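Local coordinates for succinylglutamate desuccinylase/aspartoacylase (Ruegeria sp. TM1040, PDB 3NA6), which catalyses the hydrolytic removal of the succinyl group from succinylglutamate, as a member of the succinylglutamate desuccinylase/aspartoacylase family, at the interface of chains A and B. Residues are numbered along the deposited sequence; one frame, centred on the assembly and turned at random. Chains: chain A/B, Succinylglutamate desuccinylase/aspartoacylase.

Contact 1: the interface of chains A and B. Residues chain A 267, 288-289, 292-293, 295; chain B 66, 70-71, 74, 90.
A:Trp288, A:Leu267 and the loop carbonyls of A:Ser289 and A:Arg292 meet helix 64-75 of chain B and B:Tyr90 in one patch of a two-fold symmetric interface between identical chains; it joins the end of a strand in one copy to a helix of the other and is likely to join one two-fold pair of the six-copy deposited assembly, although the structure alone does not prove this assembly in solution. The apolar half rests on the indole. B:Gln70 CB lies over one face near the rim, 3.7 Å from A:Trp288 CE3, and the two side chains run past each other in opposite directions. The far end of the six-membered ring reaches the helix backbone, with A:Trp288 CH2 3.5 Å from B:Glu71 CA, while CZ3 touches B:Ala74 CB at 3.8 Å. Beside it, A:Leu267 has CG anti to the backbone N (chi1 180°), which carries CD2 to within 3.9 Å of B:Pro66 CB.

The polar half is built on the amide of B:Gln70, whose chain bends at chi2 to turn NE2 toward the loop of chain A. B:Gln70 NE2 donates to A:Arg292 O at 3.0 Å; the bond is almost straight, and the acceptor lies in the amide plane. B:Gln70 NE2 also donates to B:Tyr90 OH at 3.0 Å, here tilted from that plane, and bonds weakly to A:Ser289 O. The carbonyl A:Arg292 O, which can only accept, supports placing the nitrogen on this side. An alanine at B:Gln70 would probably leave A:Arg292 O without this donor, remove the CG that approaches A:Leu267 CD2 and take from B:Tyr90 OH its amide donor. B:Tyr90 OH passes the chain on as a donor: A:Ser289 O sits at the ring edge, in plane, 2.7 Å from the OH, with a C=O...donor angle of 137° and the hydroxyl tilted 29° from the carbonyl plane.

Contact 2: the interface of chains A and B. Residues chain A 20-21, 40-42, 70, 73-74, 89; chain B 293-294.
B:Thr293 and B:Gly294 push into chain A, where A:His20, A:Thr42 and A:Pro89 receive them; the interface is homomeric and two-fold symmetric, and this patch is a loop-in-groove insertion. Its tight part is centred on the threonine, which has 99 Å² hidden by the partner. With chi1 at 56°, OG1 stands between the backbone N and the carbonyl carbon and points to A:Thr42 OG1, 2.7 Å from B:Thr293 OG1. That hydroxyl is held from behind by the imidazole: A:His20 ND1 and A:Thr42 OG1 are 2.7 Å apart, the bond is nearly straight at 170°, and the oxygen lies at the ring edge, in plane. The bond is likely to fix the rotation of the ring and of the A:Thr42 hydroxyl, the histidine acting as second shell to B:Thr293, though the proton positions in this relay are not decided.

The face of the same imidazole is used too. B:Gly294 CA sits over its centre in a CH-pi contact, 3.5 Å from A:His20 CE1, a close approach made by a residue without a side chain and with positive phi (91°). B:Thr293 CG2, anti to its carbonyl carbon, packs 3.6 Å from A:Pro89 CG, with A:Pro40 CB and the amide oxygen A:Gln70 OE1 also against it.

The looser side is bridged by water. Water 1 links B:Thr293 N and OG1 to the carbonyl of A:Gly21, lying 2.7 Å from A:Gly21 O. Water 2 accounts for the backbone N of B:Gly294, 3.0 Å from it, and relays it to A:Gln70 O and OE1. Near this second water the direct contacts are slack, A:Ala74 CA standing 4.3 Å from B:Gly294 CA. In the fold, the loop between strands 283-288 and 298-301 of chain B enters between strands 17-26 and 36-46 of chain A on one flank and helix 64-75 of chain A on the other, with A:Pro89 just past strand 83-88 of that chain.

Contact 1: the interface of chains A and B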
loop_
_atom_site.group_PDB
_atom_site.type_symbol
_atom_site.label_atom_id
_atom_site.label_comp_id
_atom_site.label_asym_id
_atom_site.label_seq_id
_atom_site.Cartn_x
_atom_site.Cartn_y
_atom_site.Cartn_z
ATOM N N LEU A 267 17.250 19.163 0.628
ATOM C CA LEU A 267 18.538 18.490 0.671
ATOM C C LEU A 267 19.326 19.022 1.861
ATOM O O LEU A 267 19.652 20.198 1.932
ATOM C CB LEU A 267 19.319 18.751 -0.629
ATOM C CG LEU A 267 20.715 18.127 -0.778
ATOM C CD1 LEU A 267 20.584 16.628 -0.658
ATOM C CD2 LEU A 267 21.426 18.524 -2.096
ATOM N N TRP A 288 19.040 22.879 1.064
ATOM C CA TRP A 288 19.025 23.224 -0.369
ATOM C C TRP A 288 17.676 22.786 -0.943
ATOM O O TRP A 288 17.076 21.826 -0.478
ATOM C CB TRP A 288 20.152 22.528 -1.128
ATOM C CG TRP A 288 21.525 22.944 -0.737
ATOM C CD1 TRP A 288 22.307 22.407 0.258
ATOM C CD2 TRP A 288 22.278 24.012 -1.305
ATOM N NE1 TRP A 288 23.518 23.076 0.315
ATOM C CE2 TRP A 288 23.511 24.084 -0.609
ATOM C CE3 TRP A 288 22.035 24.922 -2.341
ATOM C CZ2 TRP A 288 24.502 25.024 -0.931
ATOM C CZ3 TRP A 288 22.997 25.869 -2.628
ATOM C CH2 TRP A 288 24.222 25.901 -1.936
ATOM N N SER A 289 17.213 23.493 -1.948
ATOM C CA SER A 289 15.964 23.176 -2.618
ATOM C C SER A 289 16.035 21.800 -3.194
ATOM O O SER A 289 16.980 21.480 -3.947
ATOM C CB SER A 289 15.681 24.152 -3.773
ATOM O OG SER A 289 14.538 23.742 -4.516
ATOM N N ARG A 292 14.685 22.607 -7.487
ATOM C CA ARG A 292 15.271 23.479 -8.490
ATOM C C ARG A 292 16.734 23.798 -8.158
ATOM O O ARG A 292 17.228 23.513 -7.059
ATOM C CB ARG A 292 14.454 24.779 -8.631
ATOM C CG ARG A 292 14.368 25.664 -7.385
ATOM C CD ARG A 292 13.041 26.498 -7.384
ATOM N NE ARG A 292 11.868 25.631 -7.221
ATOM C CZ ARG A 292 10.859 25.474 -8.095
ATOM N NH1 ARG A 292 10.791 26.159 -9.231
ATOM N NH2 ARG A 292 9.882 24.614 -7.812
ATOM N N THR A 293 17.425 24.382 -9.130
ATOM C CA THR A 293 18.776 24.860 -8.946
ATOM C C THR A 293 18.793 26.374 -8.914
ATOM O O THR A 293 17.851 27.044 -9.355
ATOM C CB THR A 293 19.682 24.419 -10.120
ATOM O OG1 THR A 293 19.103 24.878 -11.348
ATOM C CG2 THR A 293 19.832 22.839 -10.117
ATOM N N GLU A 295 18.995 28.478 -6.364
ATOM C CA GLU A 295 18.383 29.184 -5.247
ATOM C C GLU A 295 19.342 29.215 -4.052
ATOM O O GLU A 295 19.987 28.224 -3.754
ATOM C CB GLU A 295 17.083 28.464 -4.876
ATOM C CG GLU A 295 16.049 29.271 -4.129
ATOM C CD GLU A 295 14.704 28.523 -3.993
ATOM O OE1 GLU A 295 14.511 27.768 -3.012
ATOM O OE2 GLU A 295 13.843 28.706 -4.869
ATOM N N PRO B 66 24.983 15.513 -5.020
ATOM C CA PRO B 66 23.951 16.538 -5.043
ATOM C C PRO B 66 24.252 17.799 -4.216
ATOM O O PRO B 66 23.948 18.914 -4.660
ATOM C CB PRO B 66 22.743 15.782 -4.519
ATOM C CG PRO B 66 22.921 14.421 -5.102
ATOM C CD PRO B 66 24.396 14.160 -4.935
ATOM N N GLN B 70 24.639 21.272 -6.133
ATOM C CA GLN B 70 23.743 22.390 -5.851
ATOM C C GLN B 70 24.578 23.625 -5.509
ATOM O O GLN B 70 24.277 24.713 -5.980
ATOM C CB GLN B 70 22.754 22.120 -4.717
ATOM C CG GLN B 70 21.559 21.290 -5.097
ATOM C CD GLN B 70 20.529 22.089 -5.936
ATOM O OE1 GLN B 70 20.870 22.746 -6.929
ATOM N NE2 GLN B 70 19.290 22.009 -5.550
ATOM N N GLU B 71 25.630 23.456 -4.709
ATOM C CA GLU B 71 26.468 24.610 -4.340
ATOM C C GLU B 71 27.179 25.173 -5.573
ATOM O O GLU B 71 27.208 26.377 -5.793
ATOM C CB GLU B 71 27.484 24.232 -3.287
ATOM C CG GLU B 71 28.273 25.413 -2.773
ATOM C CD GLU B 71 29.384 25.006 -1.857
ATOM O OE1 GLU B 71 29.128 24.745 -0.663
ATOM O OE2 GLU B 71 30.523 24.957 -2.330
ATOM N N ALA B 74 24.765 27.210 -7.674
ATOM C CA ALA B 74 24.266 28.416 -7.007
ATOM C C ALA B 74 25.346 29.459 -6.779
ATOM O O ALA B 74 25.027 30.595 -6.539
ATOM C CB ALA B 74 23.633 28.041 -5.662
ATOM N N TYR B 90 20.355 16.327 -9.530
ATOM C CA TYR B 90 19.427 15.236 -9.298
ATOM C C TYR B 90 19.108 14.535 -10.631
ATOM O O TYR B 90 18.156 14.857 -11.307
ATOM C CB TYR B 90 18.161 15.762 -8.630
ATOM C CG TYR B 90 18.336 16.726 -7.495
ATOM C CD1 TYR B 90 19.139 16.424 -6.415
ATOM C CD2 TYR B 90 17.618 17.921 -7.463
ATOM C CE1 TYR B 90 19.253 17.316 -5.305
ATOM C CE2 TYR B 90 17.709 18.807 -6.386
ATOM C CZ TYR B 90 18.557 18.504 -5.305
ATOM O OH TYR B 90 18.648 19.385 -4.234
#

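Contact 2: the interface of chains A and B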
loop_
_atom_site.group_PDB
_atom_site.type_symbol
_atom_site.label_atom_id
_atom_site.label_comp_id
_atom_site.label_asym_id
_atom_site.label_seq_id
_atom_site.Cartn_x
_atom_site.Cartn_y
_atom_site.Cartn_z
ATOM N N HIS A 20 16.302 -20.051 27.658
ATOM C CA HIS A 20 16.025 -19.264 26.463
ATOM C C HIS A 20 14.634 -19.622 25.969
ATOM O O HIS A 20 14.314 -20.797 25.754
ATOM C CB HIS A 20 17.015 -19.589 25.336
ATOM C CG HIS A 20 18.465 -19.498 25.727
ATOM N ND1 HIS A 20 19.078 -18.309 26.073
ATOM C CD2 HIS A 20 19.440 -20.443 25.743
ATOM C CE1 HIS A 20 20.356 -18.536 26.318
ATOM N NE2 HIS A 20 20.607 -19.820 26.118
ATOM N N GLY A 21 13.806 -18.611 25.775
ATOM C CA GLY A 21 12.462 -18.836 25.299
ATOM C C GLY A 21 11.800 -17.569 24.838
ATOM O O GLY A 21 12.457 -16.722 24.230
ATOM N N PRO A 40 11.490 -12.741 22.146
ATOM C CA PRO A 40 12.589 -13.541 22.703
ATOM C C PRO A 40 13.001 -13.052 24.065
ATOM O O PRO A 40 12.999 -11.851 24.319
ATOM C CB PRO A 40 13.715 -13.338 21.696
ATOM C CG PRO A 40 12.967 -13.145 20.411
ATOM C CD PRO A 40 11.876 -12.193 20.841
ATOM N N ILE A 41 13.340 -13.996 24.934
ATOM C CA ILE A 41 13.780 -13.680 26.275
ATOM C C ILE A 41 14.761 -14.747 26.741
ATOM O O ILE A 41 14.608 -15.919 26.419
ATOM C CB ILE A 41 12.572 -13.541 27.250
ATOM C CG1 ILE A 41 13.033 -13.081 28.656
ATOM C CG2 ILE A 41 11.739 -14.830 27.304
ATOM C CD1 ILE A 41 11.868 -12.571 29.505
ATOM N N THR A 42 15.792 -14.318 27.464
ATOM C CA THR A 42 16.705 -15.227 28.135
ATOM C C THR A 42 16.752 -14.841 29.609
ATOM O O THR A 42 16.825 -13.648 29.952
ATOM C CB THR A 42 18.124 -15.161 27.534
ATOM O OG1 THR A 42 18.148 -15.811 26.263
ATOM C CG2 THR A 42 19.114 -15.860 28.447
ATOM N N GLN A 70 22.137 -9.722 22.641
ATOM C CA GLN A 70 22.155 -11.057 22.050
ATOM C C GLN A 70 23.447 -11.767 22.458
ATOM O O GLN A 70 23.413 -12.938 22.811
ATOM C CB GLN A 70 22.038 -11.060 20.525
ATOM C CG GLN A 70 20.645 -10.868 19.992
ATOM C CD GLN A 70 19.771 -12.138 20.159
ATOM O OE1 GLN A 70 19.687 -12.731 21.243
ATOM N NE2 GLN A 70 19.116 -12.526 19.105
ATOM N N ALA A 73 23.265 -12.866 26.087
ATOM C CA ALA A 73 22.350 -13.996 26.333
ATOM C C ALA A 73 22.972 -15.313 25.849
ATOM O O ALA A 73 22.728 -16.378 26.425
ATOM C CB ALA A 73 21.010 -13.776 25.654
ATOM N N ALA A 74 23.780 -15.223 24.807
ATOM C CA ALA A 74 24.336 -16.414 24.161
ATOM C C ALA A 74 25.649 -16.867 24.776
ATOM O O ALA A 74 26.045 -17.984 24.564
ATOM C CB ALA A 74 24.546 -16.144 22.666
ATOM N N PRO A 89 16.469 -8.695 24.201
ATOM C CA PRO A 89 17.208 -7.862 23.228
ATOM C C PRO A 89 16.314 -7.056 22.300
ATOM O O PRO A 89 16.728 -6.012 21.808
ATOM C CB PRO A 89 18.027 -8.867 22.418
ATOM C CG PRO A 89 17.756 -10.225 23.009
ATOM C CD PRO A 89 16.640 -10.138 23.974
ATOM N N THR B 293 16.692 -15.957 21.171
ATOM C CA THR B 293 17.929 -15.797 21.900
ATOM C C THR B 293 18.590 -17.143 22.107
ATOM O O THR B 293 17.960 -18.201 21.993
ATOM C CB THR B 293 17.669 -15.196 23.302
ATOM O OG1 THR B 293 16.731 -16.029 23.994
ATOM C CG2 THR B 293 17.116 -13.715 23.156
ATOM N N GLY B 294 19.868 -17.081 22.440
ATOM C CA GLY B 294 20.619 -18.255 22.885
ATOM C C GLY B 294 21.315 -18.999 21.767
ATOM O O GLY B 294 22.038 -19.947 22.028
HETATM O O HOH W 1 14.663 -17.339 22.777
HETATM O O HOH W 2 21.265 -14.437 22.082
#

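The C-alpha centres of contact 1 and contact 2 lie about 48 Å apart, yet both draw on the same elements with the chains exchanged. Helix 64-75 receives the partner in each, through Gln70 and Ala74, and the loop following strand 283-288 is the intruding piece, with Thr293 present in both. Contact 1 takes in strand residues and loop residues between 289 and 295, contact 2 the Thr293-Gly294 pair of the loop. By symmetry each end of the interface carries both sets, so each chain both gives a loop and accepts one. Such reciprocal, widely spaced anchoring would probably restrain rocking between these two of the six deposited copies.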